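Local coordinates for serpin B3 (Homo sapiens, PDB 4ZK3), which probably inhibits proteases as a member of the serpin family, whose reactive loop inserts into the central beta-sheet after cleavage, at residues A[215-221]-A[276-282]; A[207-211]-A[386-390]; A[94-99]-A[237-241]; A[186-192]-A[336-340]. All blocks are in the same frame, centred on the assembly; numbering follows the deposited sequence.

Contact 1: residues A[215-221]-A[276-282]; sequences QYTSFHF and RETRVDL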
loop_
_atom_site.group_PDB
_atom_site.type_symbol
_atom_site.label_atom_id
_atom_site.label_comp_id
_atom_site.label_asym_id
_atom_site.label_seq_id
_atom_site.Cartn_x
_atom_site.Cartn_y
_atom_site.Cartn_z
ATOM N N GLN A 215 7.358 5.119 -25.804
ATOM C CA GLN A 215 6.460 4.495 -26.737
ATOM C C GLN A 215 5.364 5.497 -27.107
ATOM O O GLN A 215 5.113 6.437 -26.363
ATOM C CB GLN A 215 5.842 3.202 -26.173
ATOM C CG GLN A 215 4.772 3.402 -25.093
ATOM C CD GLN A 215 4.106 2.097 -24.677
ATOM O OE1 GLN A 215 4.343 1.582 -23.583
ATOM N NE2 GLN A 215 3.304 1.535 -25.559
ATOM N N TYR A 216 4.775 5.272 -28.280
ATOM C CA TYR A 216 3.745 6.114 -28.901
ATOM C C TYR A 216 2.597 5.162 -29.075
ATOM O O TYR A 216 2.742 4.146 -29.740
ATOM C CB TYR A 216 4.181 6.648 -30.288
ATOM C CG TYR A 216 3.247 7.702 -30.908
ATOM C CD1 TYR A 216 3.388 9.050 -30.584
ATOM C CD2 TYR A 216 2.236 7.349 -31.831
ATOM C CE1 TYR A 216 2.553 10.014 -31.131
ATOM C CE2 TYR A 216 1.390 8.312 -32.387
ATOM C CZ TYR A 216 1.553 9.643 -32.028
ATOM O OH TYR A 216 0.738 10.640 -32.535
ATOM N N THR A 217 1.480 5.462 -28.435
ATOM C CA THR A 217 0.301 4.575 -28.457
ATOM C C THR A 217 -0.902 5.317 -27.866
ATOM O O THR A 217 -0.753 6.420 -27.340
ATOM C CB THR A 217 0.589 3.239 -27.724
ATOM O OG1 THR A 217 -0.632 2.607 -27.332
ATOM C CG2 THR A 217 1.414 3.487 -26.515
ATOM N N SER A 218 -2.093 4.772 -28.027
ATOM C CA SER A 218 -3.252 5.447 -27.457
ATOM C C SER A 218 -3.630 4.900 -26.069
ATOM O O SER A 218 -3.593 3.705 -25.817
ATOM C CB SER A 218 -4.437 5.418 -28.413
ATOM O OG SER A 218 -5.171 4.261 -28.218
ATOM N N PHE A 219 -3.974 5.811 -25.173
ATOM C CA PHE A 219 -4.208 5.497 -23.772
ATOM C C PHE A 219 -5.367 6.368 -23.363
ATOM O O PHE A 219 -5.533 7.421 -23.962
ATOM C CB PHE A 219 -3.022 5.982 -22.940
ATOM C CG PHE A 219 -1.775 5.160 -23.050
ATOM C CD1 PHE A 219 -1.739 3.841 -22.618
ATOM C CD2 PHE A 219 -0.590 5.749 -23.501
ATOM C CE1 PHE A 219 -0.556 3.125 -22.685
ATOM C CE2 PHE A 219 0.583 5.041 -23.556
ATOM C CZ PHE A 219 0.608 3.733 -23.147
ATOM N N HIS A 220 -6.104 5.997 -22.322
ATOM C CA HIS A 220 -7.016 6.950 -21.671
ATOM C C HIS A 220 -6.201 8.056 -21.001
ATOM O O HIS A 220 -5.260 7.818 -20.215
ATOM C CB HIS A 220 -7.953 6.283 -20.631
ATOM C CG HIS A 220 -8.940 5.342 -21.240
ATOM N ND1 HIS A 220 -8.891 3.979 -21.046
ATOM C CD2 HIS A 220 -9.977 5.564 -22.082
ATOM C CE1 HIS A 220 -9.848 3.399 -21.751
ATOM N NE2 HIS A 220 -10.518 4.338 -22.391
ATOM N N PHE A 221 -6.598 9.280 -21.322
ATOM C CA PHE A 221 -5.876 10.465 -21.018
ATOM C C PHE A 221 -6.833 11.591 -20.558
ATOM O O PHE A 221 -8.002 11.638 -20.931
ATOM C CB PHE A 221 -5.053 10.884 -22.256
ATOM C CG PHE A 221 -4.402 12.226 -22.111
ATOM C CD1 PHE A 221 -5.123 13.400 -22.364
ATOM C CD2 PHE A 221 -3.084 12.333 -21.695
ATOM C CE1 PHE A 221 -4.560 14.647 -22.181
ATOM C CE2 PHE A 221 -2.514 13.578 -21.509
ATOM C CZ PHE A 221 -3.251 14.749 -21.763
ATOM N N ARG A 276 -10.217 10.156 -21.958
ATOM C CA ARG A 276 -10.511 9.895 -23.350
ATOM C C ARG A 276 -9.342 9.165 -23.970
ATOM O O ARG A 276 -8.193 9.495 -23.692
ATOM C CB ARG A 276 -10.725 11.238 -24.111
ATOM C CG ARG A 276 -11.682 12.220 -23.437
ATOM C CD ARG A 276 -13.079 11.663 -23.613
ATOM N NE ARG A 276 -14.156 12.413 -22.986
ATOM C CZ ARG A 276 -14.818 12.069 -21.887
ATOM N NH1 ARG A 276 -14.479 10.999 -21.174
ATOM N NH2 ARG A 276 -15.816 12.844 -21.466
ATOM N N GLU A 277 -9.630 8.233 -24.866
ATOM C CA GLU A 277 -8.586 7.591 -25.657
ATOM C C GLU A 277 -7.942 8.674 -26.491
ATOM O O GLU A 277 -8.642 9.518 -26.992
ATOM C CB GLU A 277 -9.166 6.481 -26.526
ATOM C CG GLU A 277 -9.417 5.200 -25.748
ATOM C CD GLU A 277 -8.118 4.538 -25.270
ATOM O OE1 GLU A 277 -8.214 3.634 -24.413
ATOM O OE2 GLU A 277 -7.004 4.921 -25.730
ATOM N N THR A 278 -6.610 8.699 -26.525
ATOM C CA THR A 278 -5.790 9.816 -27.023
ATOM C C THR A 278 -4.399 9.232 -27.312
ATOM O O THR A 278 -3.899 8.377 -26.518
ATOM C CB THR A 278 -5.591 10.903 -25.921
ATOM O OG1 THR A 278 -6.833 11.242 -25.291
ATOM C CG2 THR A 278 -4.905 12.163 -26.472
ATOM N N ARG A 279 -3.762 9.650 -28.407
ATOM C CA ARG A 279 -2.388 9.195 -28.736
ATOM C C ARG A 279 -1.315 10.022 -28.022
ATOM O O ARG A 279 -1.340 11.244 -28.098
ATOM C CB ARG A 279 -2.173 9.246 -30.236
ATOM C CG ARG A 279 -3.210 8.423 -30.998
ATOM C CD ARG A 279 -2.965 8.375 -32.500
ATOM N NE ARG A 279 -4.015 9.104 -33.219
ATOM C CZ ARG A 279 -3.959 10.392 -33.560
ATOM N NH1 ARG A 279 -2.893 11.138 -33.266
ATOM N NH2 ARG A 279 -4.980 10.944 -34.211
ATOM N N VAL A 280 -0.385 9.354 -27.320
ATOM C CA VAL A 280 0.621 10.022 -26.433
ATOM C C VAL A 280 2.122 9.547 -26.690
ATOM O O VAL A 280 2.239 8.275 -26.785
ATOM C CB VAL A 280 0.146 9.672 -24.984
ATOM C CG1 VAL A 280 1.072 10.245 -23.911
ATOM C CG2 VAL A 280 -1.317 10.132 -24.748
ATOM N N ASP A 281 3.179 10.451 -26.881
ATOM C CA ASP A 281 4.719 10.110 -26.748
ATOM C C ASP A 281 4.655 9.968 -25.209
ATOM O O ASP A 281 4.683 10.968 -24.467
ATOM C CB ASP A 281 6.065 11.092 -27.293
ATOM C CG ASP A 281 7.531 10.219 -27.698
ATOM O OD1 ASP A 281 7.408 9.207 -28.370
ATOM O OD2 ASP A 281 8.829 10.331 -27.468
ATOM N N LEU A 282 4.500 8.724 -24.736
ATOM C CA LEU A 282 4.710 8.442 -23.310
ATOM C C LEU A 282 6.190 8.179 -23.095
ATOM O O LEU A 282 6.724 7.288 -23.687
ATOM C CB LEU A 282 3.907 7.213 -22.870
ATOM C CG LEU A 282 4.203 6.607 -21.484
ATOM C CD1 LEU A 282 4.056 7.664 -20.381
ATOM C CD2 LEU A 282 3.283 5.418 -21.338
#
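Two neighbouring antiparallel strands of serpin beta-sheet C meet here, 215-221 from strand 206-224 and 276-282 from strand 276-294. Their backbones carry most of the bonding. Gln215-Leu282, Thr217-Val280, Phe219-Thr278 and Phe221-Arg276 are hydrogen-bonded pairs, each with two bonds. Leu282 N reaches Gln215 O at 2.9 Å, Phe219 N reaches Thr278 O at 2.9 Å and Phe221 N reaches Arg276 O at 2.9 Å; the bonds of Thr217 N to Val280 O (3.3 Å) and Thr278 N to Phe219 O (3.1 Å) are weak. The non-hydrogen-bonded pairs between them bring backbones closer, and CA-H...O contacts such as Ser218 CA to Thr278 O (3.1 Å) add to the ladder. Apolar packing gathers on one face: Phe219 CE2 lies 3.5 Å from Leu282 CD2 and its ring edge faces Val280 CB, while Phe221 CD2 is 4.2 Å from Val280 CG2. Leu232 of strand 229-235 and Phe363 of strand 361-364 join this layer. On the same face Thr278 OG1 donates to Arg276 O at 2.7 Å, and Thr217 bonds to Lys188. The other face, with Tyr216, Ser218, His220, Glu277 and Arg279, is largely polar. There His220 ND1 is hydrogen-bonded to Glu233, and Glu277 OE1 lies over one face of the imidazole, 3.1 Å from His220 CE1.

Contact 2: residues A[207-211]-A[386-390]; sequences YKSIQ and RFSSP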
loop_
_atom_site.group_PDB
_atom_site.type_symbol
_atom_site.label_atom_id
_atom_site.label_comp_id
_atom_site.label_asym_id
_atom_site.label_seq_id
_atom_site.Cartn_x
_atom_site.Cartn_y
_atom_site.Cartn_z
ATOM N N TYR A 207 19.640 18.000 -12.246
ATOM C CA TYR A 207 19.256 16.766 -12.941
ATOM C C TYR A 207 20.007 15.553 -12.379
ATOM O O TYR A 207 21.056 15.699 -11.736
ATOM C CB TYR A 207 19.444 16.867 -14.470
ATOM C CG TYR A 207 20.841 16.762 -15.000
ATOM C CD1 TYR A 207 21.670 17.895 -15.083
ATOM C CD2 TYR A 207 21.336 15.560 -15.474
ATOM C CE1 TYR A 207 22.983 17.809 -15.580
ATOM C CE2 TYR A 207 22.641 15.448 -15.969
ATOM C CZ TYR A 207 23.451 16.573 -16.031
ATOM O OH TYR A 207 24.722 16.475 -16.565
ATOM N N LYS A 208 19.430 14.377 -12.641
ATOM C CA LYS A 208 20.064 13.073 -12.462
ATOM C C LYS A 208 19.830 12.276 -13.728
ATOM O O LYS A 208 18.766 12.352 -14.314
ATOM C CB LYS A 208 19.389 12.302 -11.324
ATOM C CG LYS A 208 19.794 12.676 -9.920
ATOM C CD LYS A 208 20.561 11.523 -9.297
ATOM C CE LYS A 208 20.394 11.510 -7.805
ATOM N NZ LYS A 208 20.628 10.134 -7.300
ATOM N N SER A 209 20.788 11.465 -14.125
ATOM C CA SER A 209 20.600 10.590 -15.250
ATOM C C SER A 209 19.631 9.427 -14.929
ATOM O O SER A 209 19.469 9.036 -13.767
ATOM C CB SER A 209 21.918 10.011 -15.673
ATOM O OG SER A 209 21.670 9.092 -16.713
ATOM N N ILE A 210 18.969 8.918 -15.962
ATOM C CA ILE A 210 17.906 7.957 -15.796
ATOM C C ILE A 210 17.716 7.237 -17.129
ATOM O O ILE A 210 17.961 7.785 -18.207
ATOM C CB ILE A 210 16.564 8.654 -15.354
ATOM C CG1 ILE A 210 15.781 7.721 -14.435
ATOM C CG2 ILE A 210 15.768 9.122 -16.600
ATOM C CD1 ILE A 210 14.600 8.346 -13.724
ATOM N N GLN A 211 17.247 6.001 -17.081
ATOM C CA GLN A 211 16.926 5.291 -18.306
ATOM C C GLN A 211 15.453 5.559 -18.627
ATOM O O GLN A 211 14.537 5.186 -17.856
ATOM C CB GLN A 211 17.226 3.808 -18.152
ATOM C CG GLN A 211 18.704 3.486 -17.924
ATOM C CD GLN A 211 19.541 3.813 -19.160
ATOM O OE1 GLN A 211 20.349 4.748 -19.140
ATOM N NE2 GLN A 211 19.284 3.117 -20.246
ATOM N N ARG A 386 5.012 8.346 -4.775
ATOM C CA ARG A 386 5.554 9.546 -5.388
ATOM C C ARG A 386 6.996 9.271 -5.762
ATOM O O ARG A 386 7.793 8.759 -4.921
ATOM C CB ARG A 386 5.559 10.732 -4.428
ATOM C CG ARG A 386 6.360 11.915 -5.013
ATOM C CD ARG A 386 6.393 13.078 -4.092
ATOM N NE ARG A 386 7.316 12.881 -3.034
ATOM C CZ ARG A 386 7.289 13.498 -1.844
ATOM N NH1 ARG A 386 6.332 14.339 -1.486
ATOM N NH2 ARG A 386 8.259 13.245 -0.981
ATOM N N PHE A 387 7.298 9.505 -7.023
ATOM C CA PHE A 387 8.673 9.416 -7.537
ATOM C C PHE A 387 9.251 10.809 -7.719
ATOM O O PHE A 387 8.865 11.504 -8.636
ATOM C CB PHE A 387 8.676 8.756 -8.896
ATOM C CG PHE A 387 10.066 8.405 -9.385
ATOM C CD1 PHE A 387 10.811 7.422 -8.740
ATOM C CD2 PHE A 387 10.638 9.096 -10.472
ATOM C CE1 PHE A 387 12.081 7.101 -9.191
ATOM C CE2 PHE A 387 11.897 8.756 -10.939
ATOM C CZ PHE A 387 12.616 7.755 -10.289
ATOM N N SER A 388 10.161 11.208 -6.831
ATOM C CA SER A 388 10.765 12.521 -6.820
ATOM C C SER A 388 12.161 12.530 -7.409
ATOM O O SER A 388 12.609 13.555 -7.916
ATOM C CB SER A 388 10.866 13.004 -5.369
ATOM O OG SER A 388 9.554 13.132 -4.812
ATOM N N SER A 389 12.891 11.426 -7.243
ATOM C CA SER A 389 14.246 11.301 -7.787
ATOM C C SER A 389 14.721 9.879 -7.907
ATOM O O SER A 389 14.500 9.105 -6.993
ATOM C CB SER A 389 15.257 11.999 -6.875
ATOM O OG SER A 389 16.575 11.838 -7.404
ATOM N N PRO A 390 15.460 9.557 -8.983
ATOM C CA PRO A 390 16.259 8.341 -8.859
ATOM C C PRO A 390 17.366 8.521 -7.823
ATOM O O PRO A 390 17.645 9.611 -7.319
ATOM C CB PRO A 390 16.852 8.136 -10.258
ATOM C CG PRO A 390 16.860 9.481 -10.873
ATOM C CD PRO A 390 15.831 10.342 -10.169
ATOM O OXT PRO A 390 17.986 7.541 -7.422
#
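Lys208 and Ile210, alternate residues of one strand, both point their CA-to-CB bonds toward the C-terminal tail, but end in different surroundings. Lys208 leaves with chi1 m (-80°), bends at an off-well chi2 of -112° and then runs extended, so that its NZ donates to Pro390 O at 3.0 Å; the other carboxylate oxygen, Pro390 OXT, is a long salt-bridge partner of Lys208 NZ at 3.7 Å. Ser389, with chi1 t, turns its OG to the same acceptor and gives a very short 2.5 Å hydrogen bond to Pro390 O. In the serpin fold this fastens the chain end, just beyond strand 380-387 of beta-sheet B, against strand 206-224 in its sheet C portion; side chains make the junction, and the closest CA pair, Lys208 and Pro390, stays 7.1 Å apart. Ile210 has an off-well chi1 of -147° and chi2 t, which carries CD1 inward to 3.8 Å from Pro390 CG. Phe387, chi1 t, starts sideways, yet its ring swings nearer and presents its edge, Phe387 CE2 lying 3.9 Å from Ile210 CD1. Phe200, Phe287 and Phe369 meet the same ring. The Pro390 ring is C-gamma endo, and its CG also packs 3.8 Å from Lys208 CB.

Contact 3: residues A[94-99]-A[237-241]; sequences KSTDAY and KGKDL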
loop_
_atom_site.group_PDB
_atom_site.type_symbol
_atom_site.label_atom_id
_atom_site.label_comp_id
_atom_site.label_asym_id
_atom_site.label_seq_id
_atom_site.Cartn_x
_atom_site.Cartn_y
_atom_site.Cartn_z
ATOM N N LYS A 94 -5.688 -13.562 -7.552
ATOM C CA LYS A 94 -5.961 -14.009 -8.909
ATOM C C LYS A 94 -4.681 -13.933 -9.727
ATOM O O LYS A 94 -3.888 -12.973 -9.607
ATOM C CB LYS A 94 -7.059 -13.154 -9.529
ATOM C CG LYS A 94 -7.451 -13.643 -10.919
ATOM C CD LYS A 94 -8.582 -12.826 -11.526
ATOM C CE LYS A 94 -9.116 -13.526 -12.763
ATOM N NZ LYS A 94 -9.611 -12.485 -13.717
ATOM N N SER A 95 -4.464 -14.981 -10.515
ATOM C CA SER A 95 -3.340 -15.087 -11.425
ATOM C C SER A 95 -3.860 -15.478 -12.792
ATOM O O SER A 95 -4.776 -16.282 -12.889
ATOM C CB SER A 95 -2.334 -16.154 -10.962
ATOM O OG SER A 95 -1.425 -15.615 -9.995
ATOM N N THR A 96 -3.237 -14.936 -13.828
ATOM C CA THR A 96 -3.548 -15.305 -15.204
ATOM C C THR A 96 -2.170 -15.579 -15.768
ATOM O O THR A 96 -1.157 -15.553 -15.042
ATOM C CB THR A 96 -4.292 -14.192 -15.975
ATOM O OG1 THR A 96 -3.440 -13.052 -16.217
ATOM C CG2 THR A 96 -5.573 -13.742 -15.276
ATOM N N ASP A 97 -2.114 -15.798 -17.066
ATOM C CA ASP A 97 -0.861 -15.836 -17.764
ATOM C C ASP A 97 -0.162 -14.470 -17.811
ATOM O O ASP A 97 1.047 -14.384 -17.985
ATOM C CB ASP A 97 -1.080 -16.361 -19.203
ATOM C CG ASP A 97 -2.022 -15.479 -20.029
ATOM O OD1 ASP A 97 -3.173 -15.206 -19.647
ATOM O OD2 ASP A 97 -1.601 -15.047 -21.104
ATOM N N ALA A 98 -0.897 -13.395 -17.705
ATOM C CA ALA A 98 -0.270 -12.056 -17.801
ATOM C C ALA A 98 0.181 -11.408 -16.456
ATOM O O ALA A 98 0.999 -10.502 -16.429
ATOM C CB ALA A 98 -1.277 -11.157 -18.481
ATOM N N TYR A 99 -0.402 -11.836 -15.339
ATOM C CA TYR A 99 -0.091 -11.227 -14.036
ATOM C C TYR A 99 -0.382 -12.156 -12.886
ATOM O O TYR A 99 -1.131 -13.129 -13.038
ATOM C CB TYR A 99 -0.844 -9.888 -13.860
ATOM C CG TYR A 99 -2.322 -10.020 -13.592
ATOM C CD1 TYR A 99 -3.252 -10.008 -14.638
ATOM C CD2 TYR A 99 -2.813 -10.117 -12.264
ATOM C CE1 TYR A 99 -4.626 -10.113 -14.361
ATOM C CE2 TYR A 99 -4.170 -10.234 -12.002
ATOM C CZ TYR A 99 -5.070 -10.234 -13.042
ATOM O OH TYR A 99 -6.415 -10.334 -12.739
ATOM N N LYS A 237 -1.841 -5.988 -18.921
ATOM C CA LYS A 237 -2.458 -6.944 -19.837
ATOM C C LYS A 237 -3.582 -7.698 -19.159
ATOM O O LYS A 237 -3.383 -8.258 -18.073
ATOM C CB LYS A 237 -1.402 -7.914 -20.350
ATOM C CG LYS A 237 -1.903 -8.812 -21.481
ATOM C CD LYS A 237 -0.822 -9.794 -21.916
ATOM C CE LYS A 237 -1.399 -10.891 -22.822
ATOM N NZ LYS A 237 -0.490 -10.997 -23.978
ATOM N N GLY A 238 -4.729 -7.754 -19.854
ATOM C CA GLY A 238 -5.989 -8.326 -19.368
ATOM C C GLY A 238 -6.911 -7.238 -18.864
ATOM O O GLY A 238 -8.067 -7.492 -18.657
ATOM N N LYS A 239 -6.375 -6.030 -18.643
ATOM C CA LYS A 239 -7.086 -4.896 -18.082
ATOM C C LYS A 239 -7.738 -5.157 -16.708
ATOM O O LYS A 239 -8.648 -4.446 -16.322
ATOM C CB LYS A 239 -8.135 -4.357 -19.058
ATOM C CG LYS A 239 -7.627 -3.924 -20.443
ATOM C CD LYS A 239 -8.793 -3.285 -21.227
ATOM C CE LYS A 239 -8.741 -3.509 -22.724
ATOM N NZ LYS A 239 -7.703 -2.612 -23.291
ATOM N N ASP A 240 -7.264 -6.101 -15.925
ATOM C CA ASP A 240 -7.819 -6.213 -14.552
ATOM C C ASP A 240 -7.281 -5.104 -13.611
ATOM O O ASP A 240 -7.965 -4.691 -12.623
ATOM C CB ASP A 240 -7.553 -7.613 -13.999
ATOM C CG ASP A 240 -8.423 -8.682 -14.713
ATOM O OD1 ASP A 240 -9.389 -8.263 -15.393
ATOM O OD2 ASP A 240 -8.080 -9.870 -14.645
ATOM N N LEU A 241 -6.060 -4.667 -13.939
ATOM C CA LEU A 241 -5.331 -3.691 -13.182
ATOM C C LEU A 241 -4.721 -2.634 -14.102
ATOM O O LEU A 241 -4.496 -2.872 -15.283
ATOM C CB LEU A 241 -4.245 -4.391 -12.385
ATOM C CG LEU A 241 -4.747 -5.260 -11.228
ATOM C CD1 LEU A 241 -4.535 -6.718 -11.544
ATOM C CD2 LEU A 241 -4.013 -4.907 -9.932
HETATM O O HOH W 1 -4.431 -11.070 -17.663
#
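Asp240 OD2 takes two donors: Tyr99 OH at 2.6 Å, and Lys94 NZ at 3.2 Å in a salt bridge. Both come from the hairpin of strands 94-95 and 99-110, on either side of its tight turn, where a strand of serpin beta-sheet A starts, whereas Asp240 sits in the hairpin loop joining strands 229-235 and 241-248 of sheet B; the contact thus ties the two sheets together. The other oxygen, Asp240 OD1, has its own salt bridge to Lys377. Thr96 shapes its turn as an ST turn, OG1 accepting from Ala98 N at 3.0 Å; a water whose O lies 2.6 Å from Thr96 OG1 donates to Lys237 O at 3.0 Å. Packing lies around this core. Ala98 CB rests 3.7 Å from Lys237 CD, along the extended lysine chain. At its phi of 99°, a CB on Gly238 would press on Lys237 O, yet clear the Tyr99 ring. Over one face of that ring, Leu241 CD1 makes a CH-pi contact 3.9 Å from the Tyr99 centroid.

Contact 4: residues A[186-192]-A[336-340]; sequences WEKKFNK and VTEEG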
loop_
_atom_site.group_PDB
_atom_site.type_symbol
_atom_site.label_atom_id
_atom_site.label_comp_id
_atom_site.label_asym_id
_atom_site.label_seq_id
_atom_site.Cartn_x
_atom_site.Cartn_y
_atom_site.Cartn_z
ATOM N N TRP A 186 2.699 -5.060 -18.911
ATOM C CA TRP A 186 1.990 -3.966 -19.555
ATOM C C TRP A 186 1.190 -4.576 -20.629
ATOM O O TRP A 186 1.627 -5.543 -21.228
ATOM C CB TRP A 186 2.956 -2.966 -20.196
ATOM C CG TRP A 186 3.788 -2.220 -19.271
ATOM C CD1 TRP A 186 5.156 -2.191 -19.276
ATOM C CD2 TRP A 186 3.385 -1.420 -18.132
ATOM N NE1 TRP A 186 5.631 -1.421 -18.247
ATOM C CE2 TRP A 186 4.575 -0.916 -17.536
ATOM C CE3 TRP A 186 2.145 -1.092 -17.548
ATOM C CZ2 TRP A 186 4.558 -0.101 -16.388
ATOM C CZ3 TRP A 186 2.126 -0.298 -16.447
ATOM C CH2 TRP A 186 3.320 0.199 -15.860
ATOM N N GLU A 187 0.021 -4.028 -20.883
ATOM C CA GLU A 187 -0.728 -4.425 -22.033
ATOM C C GLU A 187 0.042 -4.139 -23.359
ATOM O O GLU A 187 0.052 -5.006 -24.257
ATOM C CB GLU A 187 -2.079 -3.726 -22.041
ATOM C CG GLU A 187 -2.846 -3.874 -23.374
ATOM C CD GLU A 187 -4.214 -3.251 -23.289
ATOM O OE1 GLU A 187 -4.316 -2.034 -23.187
ATOM O OE2 GLU A 187 -5.185 -4.002 -23.238
ATOM N N LYS A 188 0.608 -2.928 -23.455
ATOM C CA LYS A 188 1.539 -2.518 -24.501
ATOM C C LYS A 188 2.935 -2.320 -23.944
ATOM O O LYS A 188 3.260 -1.278 -23.302
ATOM C CB LYS A 188 1.072 -1.234 -25.114
ATOM C CG LYS A 188 -0.229 -1.406 -25.897
ATOM C CD LYS A 188 -0.916 -0.087 -26.259
ATOM C CE LYS A 188 -2.419 -0.250 -26.551
ATOM N NZ LYS A 188 -3.161 1.061 -26.552
ATOM N N LYS A 189 3.772 -3.319 -24.143
ATOM C CA LYS A 189 5.128 -3.280 -23.639
ATOM C C LYS A 189 5.965 -2.171 -24.267
ATOM O O LYS A 189 5.629 -1.645 -25.290
ATOM C CB LYS A 189 5.783 -4.610 -23.824
ATOM C CG LYS A 189 5.159 -5.662 -22.949
ATOM C CD LYS A 189 5.939 -6.956 -22.964
ATOM C CE LYS A 189 5.250 -7.979 -22.081
ATOM N NZ LYS A 189 6.249 -9.008 -21.713
ATOM N N PHE A 190 6.993 -1.728 -23.558
ATOM C CA PHE A 190 7.927 -0.796 -24.119
ATOM C C PHE A 190 8.958 -1.605 -24.898
ATOM O O PHE A 190 9.231 -2.709 -24.506
ATOM C CB PHE A 190 8.615 -0.041 -23.010
ATOM C CG PHE A 190 7.721 0.948 -22.308
ATOM C CD1 PHE A 190 6.914 0.541 -21.226
ATOM C CD2 PHE A 190 7.676 2.281 -22.724
ATOM C CE1 PHE A 190 6.097 1.451 -20.578
ATOM C CE2 PHE A 190 6.844 3.202 -22.070
ATOM C CZ PHE A 190 6.069 2.792 -20.987
ATOM N N ASN A 191 9.549 -1.056 -25.973
ATOM C CA ASN A 191 10.726 -1.697 -26.607
ATOM C C ASN A 191 12.044 -1.293 -25.969
ATOM O O ASN A 191 12.362 -0.096 -25.891
ATOM C CB ASN A 191 10.771 -1.378 -28.082
ATOM C CG ASN A 191 11.783 -2.267 -28.837
ATOM O OD1 ASN A 191 12.883 -2.562 -28.335
ATOM N ND2 ASN A 191 11.398 -2.711 -30.039
ATOM N N LYS A 192 12.833 -2.252 -25.484
ATOM C CA LYS A 192 14.112 -1.884 -24.859
ATOM C C LYS A 192 15.029 -1.127 -25.836
ATOM O O LYS A 192 15.855 -0.288 -25.420
ATOM C CB LYS A 192 14.817 -3.097 -24.296
ATOM C CG LYS A 192 14.287 -3.592 -22.957
ATOM C CD LYS A 192 14.225 -5.123 -22.922
ATOM C CE LYS A 192 15.539 -5.778 -22.568
ATOM N NZ LYS A 192 15.740 -5.744 -21.089
ATOM N N VAL A 336 9.570 -0.726 -12.053
ATOM C CA VAL A 336 8.978 -0.586 -13.379
ATOM C C VAL A 336 10.054 -0.815 -14.464
ATOM O O VAL A 336 11.147 -0.282 -14.378
ATOM C CB VAL A 336 8.355 0.846 -13.424
ATOM C CG1 VAL A 336 8.058 1.340 -14.828
ATOM C CG2 VAL A 336 7.086 0.839 -12.571
ATOM N N THR A 337 9.732 -1.662 -15.444
ATOM C CA THR A 337 10.597 -2.012 -16.547
ATOM C C THR A 337 9.774 -1.893 -17.816
ATOM O O THR A 337 8.576 -1.570 -17.775
ATOM C CB THR A 337 11.120 -3.473 -16.474
ATOM O OG1 THR A 337 10.045 -4.383 -16.787
ATOM C CG2 THR A 337 11.702 -3.778 -15.095
ATOM N N GLU A 338 10.432 -2.166 -18.949
ATOM C CA GLU A 338 9.771 -2.270 -20.262
ATOM C C GLU A 338 8.725 -3.391 -20.364
ATOM O O GLU A 338 7.780 -3.286 -21.174
ATOM C CB GLU A 338 10.851 -2.459 -21.372
ATOM C CG GLU A 338 11.768 -1.257 -21.555
ATOM C CD GLU A 338 13.009 -1.233 -20.666
ATOM O OE1 GLU A 338 13.096 -1.995 -19.676
ATOM O OE2 GLU A 338 13.940 -0.421 -20.918
ATOM N N GLU A 339 8.887 -4.469 -19.587
ATOM C CA GLU A 339 7.921 -5.596 -19.626
ATOM C C GLU A 339 6.641 -5.365 -18.816
ATOM O O GLU A 339 5.556 -5.811 -19.233
ATOM C CB GLU A 339 8.559 -6.935 -19.168
ATOM C CG GLU A 339 9.394 -7.629 -20.291
ATOM C CD GLU A 339 10.681 -6.856 -20.645
ATOM O OE1 GLU A 339 11.311 -6.284 -19.704
ATOM O OE2 GLU A 339 11.054 -6.797 -21.845
ATOM N N GLY A 340 6.813 -4.687 -17.685
ATOM C CA GLY A 340 5.744 -4.339 -16.766
ATOM C C GLY A 340 6.191 -3.859 -15.410
ATOM O O GLY A 340 7.109 -3.017 -15.257
#
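At the breach of the serpin, the top of beta-sheet A where the reactive loop enters, the connection after strand 174-185 lies against the turn between strands 325-336 and 340-351. Strand 340-351 pairs with 174-185 as well as with 325-336, consistent with a cleaved, loop-inserted molecule. Three hydrogen bonds join the segments: Trp186 N to Glu339 O, Trp186 NE1 to Thr337 O and Phe190 N to Glu338 O, each 3.0 Å. The turn is itself an ST turn, Thr337 OG1 accepting from Glu339 N at 3.0 Å. Trp186 fills the angle beneath it: Val336 CG1 lies 4.1 Å from CZ2 of Trp186 at the indole edge, and Tyr236 meets the indole with nearly parallel planes. Phe190 CB packs 3.7 Å from Glu338 CB, and Lys192 CG lies 3.5 Å from Glu338 CD, the carboxylate being held by Arg286 and Thr195. A side chain at Gly340 would crowd Trp186 N; instead Gly340 CA makes a CH-pi contact 3.4 Å from the centroid of the Trp186 five-membered ring.

In the fold
From the N terminus, the first contact segment is 94-99, and contact 3 closes a loop from there to the hairpin at 237-241. Contact 4 opens at 186-192 and closes at 336-340; contact 2 runs from 207-211 to the chain end. Contact 1, the shortest closure, lies wholly within the spans of contacts 2 and 4. Contact 3 crosses the other three, and contacts 2 and 4 cross each other. Contacts 1 and 2 share strand 206-224, their centres 23 Å apart. Lys188 of contact 4 bonds to Thr217 of contact 1, and Glu187 pairs with Lys239 of contact 3, so the breach connection bridges sheets A, B and C.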